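Local coordinates for protein 2-(3-amino-3-carboxypropyl)histidine synthase (Pyrococcus horikoshii, PDB 3LZD) that uses a [4Fe-4S] cluster to transfer the 3-amino-3-carboxypropyl group of S-adenosyl-L-methionine to a histidine of elongation factor 2, the first step of diphthamide biosynthesis, at residues Lys230-Ile235 and Ser243-Glu248. Numbering follows the deposited sequence.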
loop_
_atom_site.group_PDB
_atom_site.type_symbol
_atom_site.label_atom_id
_atom_site.label_comp_id
_atom_site.label_asym_id
_atom_site.label_seq_id
_atom_site.Cartn_x
_atom_site.Cartn_y
_atom_site.Cartn_z
ATOM N N LYS A 230 6.675 20.656 29.287
ATOM C CA LYS A 230 7.810 20.927 30.155
ATOM C C LYS A 230 8.997 21.394 29.316
ATOM O O LYS A 230 8.950 21.368 28.087
ATOM C CB LYS A 230 8.206 19.685 30.951
ATOM C CG LYS A 230 7.213 19.306 32.034
ATOM C CD LYS A 230 7.742 18.186 32.920
ATOM C CE LYS A 230 6.753 17.863 34.035
ATOM N NZ LYS A 230 7.194 16.723 34.879
ATOM N N LYS A 231 10.055 21.828 29.991
ATOM C CA LYS A 231 11.258 22.302 29.327
ATOM C C LYS A 231 12.062 21.130 28.759
ATOM O O LYS A 231 12.355 20.151 29.447
ATOM C CB LYS A 231 12.117 23.097 30.323
ATOM N N VAL A 232 12.420 21.223 27.493
ATOM C CA VAL A 232 13.184 20.157 26.877
ATOM C C VAL A 232 14.524 20.613 26.326
ATOM O O VAL A 232 14.615 21.610 25.598
ATOM C CB VAL A 232 12.397 19.500 25.723
ATOM C CG1 VAL A 232 13.276 18.469 25.033
ATOM C CG2 VAL A 232 11.111 18.846 26.261
ATOM N N LEU A 233 15.560 19.869 26.693
ATOM C CA LEU A 233 16.909 20.109 26.214
ATOM C C LEU A 233 17.302 18.853 25.415
ATOM O O LEU A 233 17.306 17.735 25.950
ATOM C CB LEU A 233 17.873 20.292 27.385
ATOM C CG LEU A 233 19.354 20.349 26.995
ATOM C CD1 LEU A 233 19.620 21.614 26.151
ATOM C CD2 LEU A 233 20.214 20.381 28.258
ATOM N N ALA A 234 17.600 19.036 24.136
ATOM C CA ALA A 234 17.997 17.931 23.278
ATOM C C ALA A 234 19.504 17.989 23.046
ATOM O O ALA A 234 20.059 19.057 22.795
ATOM C CB ALA A 234 17.260 18.021 21.948
ATOM N N ILE A 235 20.169 16.847 23.141
ATOM C CA ILE A 235 21.607 16.786 22.901
ATOM C C ILE A 235 21.911 15.685 21.893
ATOM O O ILE A 235 21.583 14.511 22.120
ATOM C CB ILE A 235 22.382 16.518 24.200
ATOM C CG1 ILE A 235 22.325 17.771 25.096
ATOM C CG2 ILE A 235 23.820 16.147 23.878
ATOM C CD1 ILE A 235 23.051 17.641 26.423
ATOM N N SER A 243 20.195 21.872 21.997
ATOM C CA SER A 243 19.117 22.701 21.524
ATOM C C SER A 243 18.012 22.812 22.569
ATOM O O SER A 243 17.509 21.790 23.058
ATOM C CB SER A 243 18.555 22.126 20.224
ATOM O OG SER A 243 17.462 22.902 19.769
ATOM N N TRP A 244 17.667 24.046 22.945
ATOM C CA TRP A 244 16.571 24.257 23.882
ATOM C C TRP A 244 15.345 24.319 22.982
ATOM O O TRP A 244 15.241 25.176 22.109
ATOM C CB TRP A 244 16.746 25.559 24.666
ATOM C CG TRP A 244 17.808 25.450 25.711
ATOM C CD1 TRP A 244 19.110 25.850 25.610
ATOM C CD2 TRP A 244 17.686 24.800 26.979
ATOM N NE1 TRP A 244 19.808 25.483 26.733
ATOM C CE2 TRP A 244 18.957 24.837 27.592
ATOM C CE3 TRP A 244 16.625 24.182 27.655
ATOM C CZ2 TRP A 244 19.196 24.281 28.847
ATOM C CZ3 TRP A 244 16.863 23.625 28.900
ATOM C CH2 TRP A 244 18.139 23.679 29.485
ATOM N N ILE A 245 14.421 23.394 23.187
ATOM C CA ILE A 245 13.241 23.320 22.349
ATOM C C ILE A 245 12.147 24.355 22.615
ATOM O O ILE A 245 11.745 24.569 23.756
ATOM C CB ILE A 245 12.636 21.909 22.441
ATOM C CG1 ILE A 245 13.730 20.879 22.139
ATOM C CG2 ILE A 245 11.453 21.781 21.486
ATOM C CD1 ILE A 245 14.371 21.040 20.760
ATOM N N ASP A 246 11.687 25.003 21.544
ATOM C CA ASP A 246 10.608 25.982 21.631
ATOM C C ASP A 246 9.507 25.578 20.660
ATOM O O ASP A 246 9.649 25.723 19.446
ATOM C CB ASP A 246 11.079 27.386 21.272
ATOM C CG ASP A 246 9.911 28.318 20.936
ATOM O OD1 ASP A 246 9.071 28.574 21.824
ATOM O OD2 ASP A 246 9.823 28.779 19.774
ATOM N N PRO A 247 8.394 25.060 21.182
ATOM C CA PRO A 247 7.282 24.642 20.325
ATOM C C PRO A 247 6.502 25.788 19.670
ATOM O O PRO A 247 5.645 25.549 18.815
ATOM C CB PRO A 247 6.421 23.800 21.271
ATOM C CG PRO A 247 6.660 24.434 22.600
ATOM C CD PRO A 247 8.153 24.684 22.587
ATOM N N GLU A 248 6.811 27.026 20.056
ATOM C CA GLU A 248 6.113 28.196 19.516
ATOM C C GLU A 248 5.895 28.141 18.008
ATOM O O GLU A 248 4.757 28.112 17.553
ATOM C CB GLU A 248 6.851 29.486 19.891
ATOM C CG GLU A 248 6.137 30.758 19.430
ATOM C CD GLU A 248 6.356 31.941 20.366
ATOM O OE1 GLU A 248 7.527 32.320 20.607
ATOM O OE2 GLU A 248 5.353 32.496 20.862
#
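Leu233 lies under the indole of Trp244, its CB and both methyls meeting the benzo part of the ring. CB is 3.8 Å from CZ3 of Trp244. CG, set anti to the backbone N (chi1 172°), carries the branch toward the fused bond. There Leu233 CD1 reaches Trp244 CE2 at 3.6 Å. This methyl makes a CH-pi contact over the ring face, 18° off the normal and shifted from the six-membered centre towards CE2. The second methyl, CD2, stays near CZ2 and CH2. On the pyrrole side, Trp244 NE1 is hydrogen-bonded to Glu147 OE1, which would restrain the rotation of the indole. The two residues form a non-hydrogen-bonded pair of an antiparallel beta hairpin, whose second strand, 242-244, is the last strand at one side of a mixed five-stranded sheet; strand 231-235 is bonded along its other edge to the parallel strand 210-214. Next to this pair, Ala234 and Ser243 are joined by two backbone bonds, Ala234 N to Ser243 O at 3.0 Å and the more bent Ser243 N to Ala234 O at 2.9 Å. Beyond Trp244, Ile245 N still donates to Val232 O at 3.0 Å, almost straight at 171°. The CB of Ile245 points at the neighbouring strand, and on the side of Ala234 its CG1 packs against Val232 CG1 at 3.8 Å, while its CD1 approaches Ala234 CB more loosely; Pro221 and Ala225 of helix 219-228 cover the isoleucine there. The chain then leaves the sheet through Asp246, whose OD1 accepts a weak capping bond from Glu248 N at the start of helix 248-261.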